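Local coordinates for sulfite dehydrogenase (PDB 2XTS), which oxidises protein-bound sulfane sulfur in the Sox pathway, using a molybdenum cofactor in this subunit and passing electrons on to heme c, at residues S52-P57 with A71-H76; C118-N123 with Q140-N145; I331-S336 with W376-D381. All blocks are in the same frame, centred on the assembly; numbering follows the deposited sequence.

Interaction 1 (S52-P57 with A71-H76). With MTE (phosphonic acidmono-(2-amino-5,6-dimercapto-4-oxo-3,7,8a,9,10,10a-hexahydro-4H-8-oxa-1,3,9,10-tetraaza-anthracen-7-ylmethyl)ester), chain E; 2MO (molybdenum (IV)oxide), chain F; HEC (heme c), chain K.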
loop_
_atom_site.group_PDB
_atom_site.type_symbol
_atom_site.label_atom_id
_atom_site.label_comp_id
_atom_site.label_asym_id
_atom_site.label_seq_id
_atom_site.Cartn_x
_atom_site.Cartn_y
_atom_site.Cartn_z
ATOM N N SER A 52 -13.102 -18.764 9.640
ATOM C CA SER A 52 -13.130 -18.897 8.208
ATOM C C SER A 52 -12.056 -18.026 7.581
ATOM O O SER A 52 -11.188 -17.460 8.255
ATOM C CB SER A 52 -14.538 -18.556 7.687
ATOM O OG SER A 52 -14.709 -18.927 6.334
ATOM N N ILE A 53 -12.144 -17.983 6.258
ATOM C CA ILE A 53 -11.120 -17.467 5.373
ATOM C C ILE A 53 -11.816 -16.683 4.265
ATOM O O ILE A 53 -12.894 -17.064 3.799
ATOM C CB ILE A 53 -10.336 -18.662 4.750
ATOM C CG1 ILE A 53 -9.185 -18.214 3.858
ATOM C CG2 ILE A 53 -11.258 -19.659 3.986
ATOM C CD1 ILE A 53 -8.080 -17.619 4.598
ATOM N N ASN A 54 -11.170 -15.615 3.789
ATOM C CA ASN A 54 -11.527 -15.043 2.497
ATOM C C ASN A 54 -10.258 -14.880 1.672
ATOM O O ASN A 54 -9.180 -15.269 2.136
ATOM C CB ASN A 54 -12.390 -13.786 2.632
ATOM C CG ASN A 54 -11.663 -12.612 3.249
ATOM O OD1 ASN A 54 -10.458 -12.460 3.067
ATOM N ND2 ASN A 54 -12.408 -11.724 3.927
ATOM N N PHE A 55 -10.383 -14.390 0.439
ATOM C CA PHE A 55 -9.311 -14.542 -0.526
ATOM C C PHE A 55 -8.937 -13.217 -1.178
ATOM O O PHE A 55 -9.809 -12.490 -1.642
ATOM C CB PHE A 55 -9.756 -15.531 -1.617
ATOM C CG PHE A 55 -10.000 -16.915 -1.109
ATOM C CD1 PHE A 55 -11.254 -17.282 -0.643
ATOM C CD2 PHE A 55 -8.968 -17.834 -1.055
ATOM C CE1 PHE A 55 -11.463 -18.547 -0.110
ATOM C CE2 PHE A 55 -9.191 -19.106 -0.559
ATOM C CZ PHE A 55 -10.429 -19.451 -0.090
ATOM N N THR A 56 -7.642 -12.921 -1.210
ATOM C CA THR A 56 -7.130 -11.725 -1.874
ATOM C C THR A 56 -7.302 -11.847 -3.392
ATOM O O THR A 56 -7.043 -12.906 -3.939
ATOM C CB THR A 56 -5.606 -11.591 -1.610
ATOM O OG1 THR A 56 -5.357 -11.628 -0.204
ATOM C CG2 THR A 56 -5.019 -10.334 -2.218
ATOM N N PRO A 57 -7.716 -10.764 -4.074
ATOM C CA PRO A 57 -7.911 -10.798 -5.536
ATOM C C PRO A 57 -6.594 -10.727 -6.298
ATOM O O PRO A 57 -6.410 -9.837 -7.114
ATOM C CB PRO A 57 -8.787 -9.572 -5.795
ATOM C CG PRO A 57 -8.392 -8.622 -4.748
ATOM C CD PRO A 57 -8.181 -9.478 -3.511
ATOM N N ALA A 71 -6.784 -7.257 1.202
ATOM C CA ALA A 71 -5.888 -8.285 1.702
ATOM C C ALA A 71 -6.686 -9.284 2.537
ATOM O O ALA A 71 -7.495 -8.895 3.396
ATOM C CB ALA A 71 -4.780 -7.661 2.514
ATOM N N PHE A 72 -6.466 -10.573 2.281
ATOM C CA PHE A 72 -7.290 -11.620 2.885
ATOM C C PHE A 72 -7.310 -11.561 4.397
ATOM O O PHE A 72 -6.391 -11.025 5.039
ATOM C CB PHE A 72 -6.874 -13.034 2.438
ATOM C CG PHE A 72 -5.764 -13.661 3.249
ATOM C CD1 PHE A 72 -4.469 -13.213 3.201
ATOM C CD2 PHE A 72 -6.038 -14.746 4.059
ATOM C CE1 PHE A 72 -3.482 -13.813 3.950
ATOM C CE2 PHE A 72 -5.057 -15.341 4.793
ATOM C CZ PHE A 72 -3.783 -14.894 4.751
ATOM N N GLU A 73 -8.353 -12.168 4.951
ATOM C CA GLU A 73 -8.596 -12.332 6.384
ATOM C C GLU A 73 -8.712 -13.793 6.707
ATOM O O GLU A 73 -9.346 -14.550 5.995
ATOM C CB GLU A 73 -9.955 -11.736 6.737
ATOM C CG GLU A 73 -10.124 -10.259 6.489
ATOM C CD GLU A 73 -11.571 -9.841 6.661
ATOM O OE1 GLU A 73 -12.129 -9.936 7.777
ATOM O OE2 GLU A 73 -12.171 -9.414 5.674
ATOM N N ARG A 74 -8.147 -14.189 7.832
ATOM C CA ARG A 74 -8.424 -15.501 8.436
ATOM C C ARG A 74 -8.628 -15.270 9.930
ATOM O O ARG A 74 -7.727 -14.781 10.616
ATOM C CB ARG A 74 -7.311 -16.521 8.164
ATOM C CG ARG A 74 -7.759 -17.977 8.193
ATOM C CD ARG A 74 -8.187 -18.475 9.543
ATOM N NE ARG A 74 -8.151 -19.940 9.522
ATOM C CZ ARG A 74 -9.064 -20.741 10.050
ATOM N NH1 ARG A 74 -10.144 -20.263 10.672
ATOM N NH2 ARG A 74 -8.892 -22.056 9.920
ATOM N N HIS A 75 -9.816 -15.601 10.417
ATOM C CA HIS A 75 -10.162 -15.502 11.843
ATOM C C HIS A 75 -10.651 -16.837 12.359
ATOM O O HIS A 75 -11.111 -17.672 11.587
ATOM C CB HIS A 75 -11.298 -14.490 12.085
ATOM C CG HIS A 75 -11.112 -13.223 11.351
ATOM N ND1 HIS A 75 -12.058 -12.632 10.529
ATOM C CD2 HIS A 75 -10.001 -12.466 11.271
ATOM C CE1 HIS A 75 -11.534 -11.529 10.010
ATOM N NE2 HIS A 75 -10.291 -11.407 10.455
ATOM N N HIS A 76 -10.596 -16.999 13.674
ATOM C CA HIS A 76 -11.170 -18.174 14.333
ATOM C C HIS A 76 -12.330 -17.825 15.274
ATOM O O HIS A 76 -13.133 -18.703 15.581
ATOM C CB HIS A 76 -10.109 -18.991 15.080
ATOM C CG HIS A 76 -9.043 -19.566 14.195
ATOM N ND1 HIS A 76 -8.918 -20.903 13.872
ATOM C CD2 HIS A 76 -8.024 -18.933 13.569
ATOM C CE1 HIS A 76 -7.863 -21.048 13.075
ATOM N NE2 HIS A 76 -7.316 -19.868 12.879
HETATM N N1 MTE E . -4.537 -14.357 15.329
HETATM C C2 MTE E . -5.572 -14.458 16.156
HETATM N N2 MTE E . -5.509 -13.834 17.352
HETATM N N3 MTE E . -6.686 -15.140 15.830
HETATM C C4 MTE E . -6.825 -15.790 14.638
HETATM O O4 MTE E . -7.895 -16.390 14.407
HETATM N N5 MTE E . -5.691 -16.428 12.493
HETATM C C6 MTE E . -4.351 -16.722 12.041
HETATM C C7 MTE E . -3.396 -15.540 12.064
HETATM N N8 MTE E . -3.448 -14.885 13.345
HETATM C C9 MTE E . -5.724 -15.750 13.698
HETATM C C10 MTE E . -4.540 -14.992 14.118
HETATM C "C1'" MTE E . -4.313 -17.353 10.660
HETATM S "S1'" MTE E . -4.788 -19.028 10.486
HETATM C "C2'" MTE E . -3.847 -16.681 9.581
HETATM S "S2'" MTE E . -3.627 -17.440 8.054
HETATM C "C3'" MTE E . -3.465 -15.223 9.727
HETATM O "O3'" MTE E . -3.758 -14.657 11.015
HETATM C "C4'" MTE E . -4.230 -14.384 8.721
HETATM O "O4'" MTE E . -3.801 -13.018 8.808
HETATM P P MTE E . -4.777 -11.934 8.142
HETATM O O1P MTE E . -4.768 -12.408 6.658
HETATM O O2P MTE E . -6.155 -12.052 8.707
HETATM O O3P MTE E . -4.081 -10.628 8.312
HETATM MO MO 2MO F . -3.971 -19.769 8.389
HETATM O OT1 2MO F . -2.356 -20.515 8.621
HETATM O OT2 2MO F . -5.441 -21.043 8.616
HETATM FE FE HEC K . -16.727 -26.329 20.300
HETATM C CHA HEC K . -14.049 -26.638 18.235
HETATM C CHB HEC K . -15.178 -28.329 22.584
HETATM C CHC HEC K . -19.218 -25.734 22.466
HETATM C CHD HEC K . -18.519 -24.901 17.828
HETATM N NA HEC K . -14.962 -27.295 20.394
HETATM C C1A HEC K . -14.016 -27.340 19.397
HETATM C C2A HEC K . -12.947 -28.230 19.788
HETATM C C3A HEC K . -13.270 -28.698 21.002
HETATM C C4A HEC K . -14.533 -28.114 21.393
HETATM C CMA HEC K . -12.478 -29.676 21.897
HETATM C CAA HEC K . -11.697 -28.549 18.927
HETATM C CBA HEC K . -12.002 -29.620 17.880
HETATM C CGA HEC K . -10.793 -30.025 17.089
HETATM O O1A HEC K . -9.913 -29.198 16.840
HETATM O O2A HEC K . -10.752 -31.236 16.769
HETATM N NB HEC K . -17.105 -26.867 22.162
HETATM C C1B HEC K . -16.339 -27.694 22.976
HETATM C C2B HEC K . -16.876 -27.658 24.319
HETATM C C3B HEC K . -18.021 -26.961 24.283
HETATM C C4B HEC K . -18.162 -26.436 22.947
HETATM C CMB HEC K . -16.313 -28.522 25.464
HETATM C CAB HEC K . -18.958 -26.630 25.435
HETATM C CBB HEC K . -18.152 -26.007 26.610
HETATM N NC HEC K . -18.549 -25.466 20.150
HETATM C C1C HEC K . -19.449 -25.360 21.167
HETATM C C2C HEC K . -20.644 -24.731 20.664
HETATM C C3C HEC K . -20.446 -24.490 19.362
HETATM C C4C HEC K . -19.144 -25.000 19.024
HETATM C CMC HEC K . -21.884 -24.393 21.520
HETATM C CAC HEC K . -21.359 -23.912 18.281
HETATM C CBC HEC K . -22.162 -22.690 18.544
HETATM N ND HEC K . -16.339 -25.850 18.389
HETATM C C1D HEC K . -17.196 -25.142 17.569
HETATM C C2D HEC K . -16.530 -24.761 16.351
HETATM C C3D HEC K . -15.151 -25.269 16.493
HETATM C C4D HEC K . -15.108 -25.944 17.753
HETATM C CMD HEC K . -17.031 -23.925 15.181
HETATM C CAD HEC K . -14.042 -25.086 15.472
HETATM C CBD HEC K . -13.296 -23.790 15.776
HETATM C CGD HEC K . -12.133 -23.549 14.857
HETATM O O1D HEC K . -11.736 -24.466 14.093
HETATM O O2D HEC K . -11.537 -22.460 14.968
#
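Asn-54 and Glu-73 meet obliquely, amide and carboxylate planes 76° apart, tied by two bonds from the Asn-54 side chain besides the backbone bond from Asn-54 N to Glu-73 O. The amide oxygen OD1 takes the backbone N of Glu-73 at 2.8 Å, the donor standing above the carbonyl plane; ND2 reaches Glu-73 OE2 in a weak hydrogen bond and has a second acceptor in Val-22 O of the second subunit. The crowded chi1 of Asn-54 (67°), CG between backbone N and carbonyl carbon, brings the amide here. Thr-56 OG1 accepts from Phe-72 N at 2.9 Å and is also hydrogen-bonded to Ile-143 O. The Phe-72 ring meets Ile-53 CD1 with its edge, CD2 lying 3.6 Å from that methyl, while the cofactor phosphate oxygen O1P sits over the centre of one face. The backbones form a short two-stranded antiparallel ribbon, with Ser-52 and His-75 the hydrogen-bonded pair and Ile-53 and Arg-74 the non-hydrogen-bonded one. On the Ile-53 side, Arg-74 bends at chi2, and its NE bonds the molybdenum-bound oxygen OT2 at 3.1 Å, in the guanidinium plane. His-76 CE1 covers one face of that guanidinium, and His-76 ND1 bonds heme propionate O2D at 3.2 Å.

Interaction 2 (C118-N123 with Q140-N145). With 2MO (molybdenum (IV)oxide), chain F; MTE (phosphonic acidmono-(2-amino-5,6-dimercapto-4-oxo-3,7,8a,9,10,10a-hexahydro-4H-8-oxa-1,3,9,10-tetraaza-anthracen-7-ylmethyl)ester), chain E.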
loop_
_atom_site.group_PDB
_atom_site.type_symbol
_atom_site.label_atom_id
_atom_site.label_comp_id
_atom_site.label_asym_id
_atom_site.label_seq_id
_atom_site.Cartn_x
_atom_site.Cartn_y
_atom_site.Cartn_z
ATOM N N CYS A 118 2.441 -12.892 4.222
ATOM C CA CYS A 118 1.686 -13.695 5.179
ATOM C C CYS A 118 0.857 -14.662 4.354
ATOM O O CYS A 118 -0.074 -14.228 3.688
ATOM C CB CYS A 118 0.781 -12.801 6.018
ATOM S SG CYS A 118 -0.232 -13.701 7.202
ATOM N N GLU A 119 1.267 -15.935 4.312
ATOM C CA GLU A 119 0.570 -16.960 3.554
ATOM C C GLU A 119 -0.057 -17.938 4.532
ATOM O O GLU A 119 0.634 -18.540 5.353
ATOM C CB GLU A 119 1.479 -17.697 2.581
ATOM C CG GLU A 119 0.714 -18.688 1.729
ATOM C CD GLU A 119 1.551 -19.485 0.746
ATOM O OE1 GLU A 119 2.791 -19.576 0.918
ATOM O OE2 GLU A 119 0.911 -20.038 -0.187
ATOM N N CYS A 120 -1.368 -18.100 4.452
ATOM C CA CYS A 120 -2.019 -19.115 5.282
ATOM C C CYS A 120 -1.445 -20.500 4.944
ATOM O O CYS A 120 -1.224 -20.828 3.799
ATOM C CB CYS A 120 -3.509 -19.105 5.013
ATOM S SG CYS A 120 -4.448 -20.225 6.095
ATOM N N ALA A 121 -1.213 -21.294 5.981
ATOM C CA ALA A 121 -0.734 -22.649 5.825
ATOM C C ALA A 121 -1.609 -23.436 4.866
ATOM O O ALA A 121 -1.115 -24.341 4.163
ATOM C CB ALA A 121 -0.725 -23.349 7.175
ATOM N N ALA A 122 -2.906 -23.117 4.879
ATOM C CA ALA A 122 -3.923 -23.806 4.086
ATOM C C ALA A 122 -4.056 -23.307 2.648
ATOM O O ALA A 122 -4.923 -23.780 1.931
ATOM C CB ALA A 122 -5.276 -23.761 4.813
ATOM N N ASN A 123 -3.220 -22.355 2.223
ATOM C CA ASN A 123 -3.345 -21.808 0.874
ATOM C C ASN A 123 -3.151 -22.936 -0.151
ATOM O O ASN A 123 -2.170 -23.674 -0.102
ATOM C CB ASN A 123 -2.332 -20.687 0.670
ATOM C CG ASN A 123 -2.654 -19.798 -0.506
ATOM O OD1 ASN A 123 -3.819 -19.621 -0.881
ATOM N ND2 ASN A 123 -1.618 -19.184 -1.065
ATOM N N GLN A 140 -4.804 -19.683 -4.686
ATOM C CA GLN A 140 -3.566 -19.120 -4.172
ATOM C C GLN A 140 -3.749 -17.829 -3.367
ATOM O O GLN A 140 -2.760 -17.259 -2.933
ATOM C CB GLN A 140 -2.553 -18.905 -5.311
ATOM C CG GLN A 140 -1.837 -20.161 -5.849
ATOM C CD GLN A 140 -2.655 -20.922 -6.894
ATOM O OE1 GLN A 140 -3.589 -20.394 -7.485
ATOM N NE2 GLN A 140 -2.258 -22.150 -7.165
ATOM N N GLY A 141 -4.981 -17.360 -3.195
ATOM C CA GLY A 141 -5.202 -16.035 -2.642
ATOM C C GLY A 141 -5.285 -15.895 -1.131
ATOM O O GLY A 141 -5.600 -14.825 -0.648
ATOM N N MET A 142 -4.959 -16.931 -0.366
ATOM C CA MET A 142 -4.801 -16.783 1.079
ATOM C C MET A 142 -3.379 -16.264 1.354
ATOM O O MET A 142 -2.556 -16.933 1.986
ATOM C CB MET A 142 -5.040 -18.092 1.849
ATOM C CG MET A 142 -6.268 -18.848 1.528
ATOM S SD MET A 142 -6.312 -20.306 2.630
ATOM C CE MET A 142 -7.552 -21.318 1.832
ATOM N N ILE A 143 -3.093 -15.051 0.877
ATOM C CA ILE A 143 -1.798 -14.461 1.010
ATOM C C ILE A 143 -1.945 -12.948 0.898
ATOM O O ILE A 143 -2.790 -12.438 0.160
ATOM C CB ILE A 143 -0.844 -15.004 -0.106
ATOM C CG1 ILE A 143 0.607 -14.656 0.177
ATOM C CG2 ILE A 143 -1.252 -14.545 -1.516
ATOM C CD1 ILE A 143 1.569 -15.567 -0.573
ATOM N N HIS A 144 -1.074 -12.240 1.596
ATOM C CA HIS A 144 -0.912 -10.807 1.410
ATOM C C HIS A 144 0.535 -10.430 1.699
ATOM O O HIS A 144 1.289 -11.224 2.253
ATOM C CB HIS A 144 -1.952 -9.954 2.191
ATOM C CG HIS A 144 -1.971 -10.096 3.675
ATOM N ND1 HIS A 144 -0.881 -9.837 4.477
ATOM C CD2 HIS A 144 -3.013 -10.328 4.505
ATOM C CE1 HIS A 144 -1.248 -9.955 5.741
ATOM N NE2 HIS A 144 -2.535 -10.254 5.786
ATOM N N ASN A 145 0.922 -9.227 1.291
ATOM C CA ASN A 145 2.301 -8.776 1.363
ATOM C C ASN A 145 2.308 -7.303 1.657
ATOM O O ASN A 145 1.843 -6.518 0.876
ATOM C CB ASN A 145 2.993 -9.081 0.032
ATOM C CG ASN A 145 4.494 -8.817 0.025
ATOM O OD1 ASN A 145 4.960 -7.806 -0.550
ATOM N ND2 ASN A 145 5.248 -9.710 0.564
HETATM MO MO 2MO F . -3.971 -19.769 8.389
HETATM O OT1 2MO F . -2.356 -20.515 8.621
HETATM O OT2 2MO F . -5.441 -21.043 8.616
HETATM N N1 MTE E . -4.537 -14.357 15.329
HETATM C C2 MTE E . -5.572 -14.458 16.156
HETATM N N2 MTE E . -5.509 -13.834 17.352
HETATM N N3 MTE E . -6.686 -15.140 15.830
HETATM C C4 MTE E . -6.825 -15.790 14.638
HETATM O O4 MTE E . -7.895 -16.390 14.407
HETATM N N5 MTE E . -5.691 -16.428 12.493
HETATM C C6 MTE E . -4.351 -16.722 12.041
HETATM C C7 MTE E . -3.396 -15.540 12.064
HETATM N N8 MTE E . -3.448 -14.885 13.345
HETATM C C9 MTE E . -5.724 -15.750 13.698
HETATM C C10 MTE E . -4.540 -14.992 14.118
HETATM C "C1'" MTE E . -4.313 -17.353 10.660
HETATM S "S1'" MTE E . -4.788 -19.028 10.486
HETATM C "C2'" MTE E . -3.847 -16.681 9.581
HETATM S "S2'" MTE E . -3.627 -17.440 8.054
HETATM C "C3'" MTE E . -3.465 -15.223 9.727
HETATM O "O3'" MTE E . -3.758 -14.657 11.015
HETATM C "C4'" MTE E . -4.230 -14.384 8.721
HETATM O "O4'" MTE E . -3.801 -13.018 8.808
HETATM P P MTE E . -4.777 -11.934 8.142
HETATM O O1P MTE E . -4.768 -12.408 6.658
HETATM O O2P MTE E . -6.155 -12.052 8.707
HETATM O O3P MTE E . -4.081 -10.628 8.312
#
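Met-142 runs extended from CB to CE alongside the turn carrying the molybdenum ligand. Its CB packs 3.7 Å from Cys-120 CB, CG lies by Asn-123 OD1, SD rides over the Ala-122/Asn-123 peptide, and CE ends 3.6 Å from Ala-122 O. The Met-142 backbone, centre of an inverse gamma turn, is held at both ends: its O accepts from Cys-120 N, and its N donates to Asn-123 OD1 at 3.0 Å from above the amide plane. Asn-123 ND2 donates to Gln-140 O. It also meets the anti lone pair of Glu-119 OE2, an oxygen that Lys-265 holds in a salt bridge. An alanine at Asn-123 would remove all three bonds and would probably loosen the link between the type I turn 120-123 and residues 140-142, which lead into strand 143-152. That strand pairs antiparallel with 112-119, Cys-118 and His-144 being the hydrogen-bonded pair. The His-144 ring, beside Cys-118 CB, donates NE2 almost straight (177°) to phosphate O3P at 3.0 Å. Cys-120 SG binds molybdenum at 2.4 Å and Ala-121 N donates to the molybdenum-bound oxygen OT1, so the turn after strand 112-119 holds the metal; His-144, on the neighbouring strand, would probably help balance the phosphate charge.

Interaction 3 (I331-S336 with W376-D381)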
loop_
_atom_site.group_PDB
_atom_site.type_symbol
_atom_site.label_atom_id
_atom_site.label_comp_id
_atom_site.label_asym_id
_atom_site.label_seq_id
_atom_site.Cartn_x
_atom_site.Cartn_y
_atom_site.Cartn_z
ATOM N N ILE A 331 5.098 -12.894 -24.343
ATOM C CA ILE A 331 5.079 -13.815 -25.496
ATOM C C ILE A 331 4.234 -13.275 -26.644
ATOM O O ILE A 331 3.510 -12.290 -26.503
ATOM C CB ILE A 331 4.603 -15.246 -25.093
ATOM C CG1 ILE A 331 3.095 -15.278 -24.785
ATOM C CG2 ILE A 331 5.433 -15.772 -23.924
ATOM C CD1 ILE A 331 2.492 -16.697 -24.770
ATOM N N ASP A 332 4.332 -13.951 -27.789
ATOM C CA ASP A 332 3.489 -13.667 -28.935
ATOM C C ASP A 332 2.561 -14.869 -29.103
ATOM O O ASP A 332 2.977 -15.907 -29.609
ATOM C CB ASP A 332 4.388 -13.444 -30.159
ATOM C CG ASP A 332 3.630 -13.010 -31.395
ATOM O OD1 ASP A 332 2.388 -13.062 -31.412
ATOM O OD2 ASP A 332 4.307 -12.622 -32.373
ATOM N N TRP A 333 1.304 -14.740 -28.675
ATOM C CA TRP A 333 0.373 -15.878 -28.674
ATOM C C TRP A 333 -0.211 -16.107 -30.069
ATOM O O TRP A 333 -0.870 -15.222 -30.626
ATOM C CB TRP A 333 -0.736 -15.655 -27.645
ATOM C CG TRP A 333 -1.656 -16.847 -27.493
ATOM C CD1 TRP A 333 -1.297 -18.172 -27.406
ATOM C CD2 TRP A 333 -3.080 -16.818 -27.423
ATOM N NE1 TRP A 333 -2.411 -18.951 -27.272
ATOM C CE2 TRP A 333 -3.523 -18.153 -27.268
ATOM C CE3 TRP A 333 -4.030 -15.798 -27.459
ATOM C CZ2 TRP A 333 -4.875 -18.482 -27.182
ATOM C CZ3 TRP A 333 -5.355 -16.117 -27.357
ATOM C CH2 TRP A 333 -5.776 -17.451 -27.212
ATOM N N ASP A 334 0.046 -17.296 -30.620
ATOM C CA ASP A 334 -0.455 -17.658 -31.951
ATOM C C ASP A 334 -1.878 -18.253 -31.920
ATOM O O ASP A 334 -2.394 -18.685 -32.936
ATOM C CB ASP A 334 0.534 -18.588 -32.685
ATOM C CG ASP A 334 0.722 -19.926 -32.001
ATOM O OD1 ASP A 334 0.029 -20.200 -31.004
ATOM O OD2 ASP A 334 1.565 -20.720 -32.488
ATOM N N GLY A 335 -2.529 -18.260 -30.755
ATOM C CA GLY A 335 -3.889 -18.746 -30.647
ATOM C C GLY A 335 -3.974 -20.240 -30.347
ATOM O O GLY A 335 -5.059 -20.770 -30.246
ATOM N N SER A 336 -2.838 -20.906 -30.179
ATOM C CA SER A 336 -2.841 -22.328 -29.828
ATOM C C SER A 336 -3.120 -22.538 -28.351
ATOM O O SER A 336 -2.867 -21.672 -27.508
ATOM C CB SER A 336 -1.499 -22.973 -30.133
ATOM O OG SER A 336 -1.083 -22.750 -31.456
ATOM N N TRP A 376 -2.284 -23.860 -15.779
ATOM C CA TRP A 376 -3.465 -23.294 -16.428
ATOM C C TRP A 376 -3.584 -23.828 -17.855
ATOM O O TRP A 376 -2.629 -23.745 -18.647
ATOM C CB TRP A 376 -3.413 -21.765 -16.563
ATOM C CG TRP A 376 -3.252 -20.984 -15.307
ATOM C CD1 TRP A 376 -2.372 -19.958 -15.138
ATOM C CD2 TRP A 376 -3.963 -21.110 -14.049
ATOM N NE1 TRP A 376 -2.486 -19.439 -13.881
ATOM C CE2 TRP A 376 -3.454 -20.120 -13.193
ATOM C CE3 TRP A 376 -5.000 -21.925 -13.586
ATOM C CZ2 TRP A 376 -3.904 -19.964 -11.894
ATOM C CZ3 TRP A 376 -5.457 -21.759 -12.303
ATOM C CH2 TRP A 376 -4.913 -20.796 -11.474
ATOM N N TRP A 377 -4.759 -24.345 -18.178
ATOM C CA TRP A 377 -5.070 -24.699 -19.561
ATOM C C TRP A 377 -5.683 -23.495 -20.260
ATOM O O TRP A 377 -6.783 -23.093 -19.938
ATOM C CB TRP A 377 -6.011 -25.897 -19.589
ATOM C CG TRP A 377 -6.412 -26.371 -20.949
ATOM C CD1 TRP A 377 -5.688 -26.333 -22.090
ATOM C CD2 TRP A 377 -7.639 -27.023 -21.275
ATOM N NE1 TRP A 377 -6.386 -26.923 -23.126
ATOM C CE2 TRP A 377 -7.581 -27.373 -22.642
ATOM C CE3 TRP A 377 -8.767 -27.386 -20.532
ATOM C CZ2 TRP A 377 -8.629 -28.023 -23.293
ATOM C CZ3 TRP A 377 -9.822 -28.035 -21.187
ATOM C CH2 TRP A 377 -9.737 -28.343 -22.549
ATOM N N VAL A 378 -4.935 -22.927 -21.207
ATOM C CA VAL A 378 -5.427 -21.839 -22.043
ATOM C C VAL A 378 -5.990 -22.465 -23.306
ATOM O O VAL A 378 -5.278 -23.127 -24.047
ATOM C CB VAL A 378 -4.318 -20.830 -22.405
ATOM C CG1 VAL A 378 -4.855 -19.706 -23.300
ATOM C CG2 VAL A 378 -3.689 -20.237 -21.147
ATOM N N LYS A 379 -7.267 -22.240 -23.534
ATOM C CA LYS A 379 -7.983 -22.820 -24.668
ATOM C C LYS A 379 -7.932 -21.875 -25.866
ATOM O O LYS A 379 -7.578 -20.709 -25.741
ATOM C CB LYS A 379 -9.427 -23.168 -24.279
ATOM C CG LYS A 379 -9.469 -24.192 -23.143
ATOM C CD LYS A 379 -10.861 -24.619 -22.723
ATOM C CE LYS A 379 -11.522 -23.599 -21.843
ATOM N NZ LYS A 379 -12.807 -24.120 -21.315
ATOM N N ALA A 380 -8.329 -22.385 -27.028
ATOM C CA ALA A 380 -8.313 -21.610 -28.259
ATOM C C ALA A 380 -9.206 -20.374 -28.255
ATOM O O ALA A 380 -8.948 -19.431 -28.988
ATOM C CB ALA A 380 -8.678 -22.508 -29.428
ATOM N N ASP A 381 -10.236 -20.374 -27.420
ATOM C CA ASP A 381 -11.113 -19.217 -27.252
ATOM C C ASP A 381 -10.607 -18.203 -26.233
ATOM O O ASP A 381 -11.276 -17.216 -25.988
ATOM C CB ASP A 381 -12.546 -19.669 -26.926
ATOM C CG ASP A 381 -12.661 -20.447 -25.617
ATOM O OD1 ASP A 381 -11.647 -20.616 -24.914
ATOM O OD2 ASP A 381 -13.784 -20.907 -25.305
HETATM O O HOH W 1 -7.208 -19.325 -31.081
#
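Trp-333 reaches across to Val-378 tip to tip, its CZ2 4.1 Å from the methyl CG1. The same corner of the indole comes up to the backbone beyond: Lys-379 O lies at the ring edge, near its plane, 3.8 Å from CZ2, and Ala-380 O stands obliquely near CH2. These are loose contacts, and the direct meeting is small. A water supplements it, donating to Gly-335 O and to Ala-380 O, each at 2.7 Å, and so joining two carbonyls that could not bond to one another.

What sets the indole is its own turn. With CG anti to the backbone N (chi1 -174°), the ring extends toward the 376-381 segment, and NE1 donates at 2.8 Å to Ser-336 O, close to the ring plane and on a lone pair of that carbonyl. Gly-335 CA sits 3.4 Å above one face, toward the rim. The turn is held by Asp-334, whose OD1 accepts from both N and OG of Ser-336, the first of these closing an Asx turn. Gly-335 has a positive phi (90°) at which a side chain would jam against the preceding carbonyl.

Further out, Met-338 and Ile-277 pack on Trp-333, and Ile-277 also touches Val-378. In their antiparallel sheet, 325-333 and 375-378 are separated by 311-316, 297-303 and 338-346; their ends meet across the sheet's curl, consistent with the immunoglobulin-like (E-set) beta-sandwich of this family. Chemically, the apolar touch is thin, the indole N-H is spent within its own turn, and the polar link across depends on one water.

Interactions 1 and 2 form adjoining parts of the wall of the molybdenum cofactor pocket, their centres 8 Å apart. Thr-56 N lies 2.8 Å from Gly-141 O, a probable hydrogen bond, and the Phe-72 ring packs against the strand pair, with CE1 3.4 Å from Cys-118 O. Both contacts touch the molybdopterin ligand and the molybdenum oxide: interaction 1 extends from the cofactor to the heme, while interaction 2 holds the metal and also the phosphate. Interaction 3 stands apart in the region of the dimerisation domain, its centre about 28 Å from that of interaction 2 and about 32 Å from that of interaction 1. Its Trp-376 comes near Gln-140 of interaction 2, and it is away from the cofactor and heme sites.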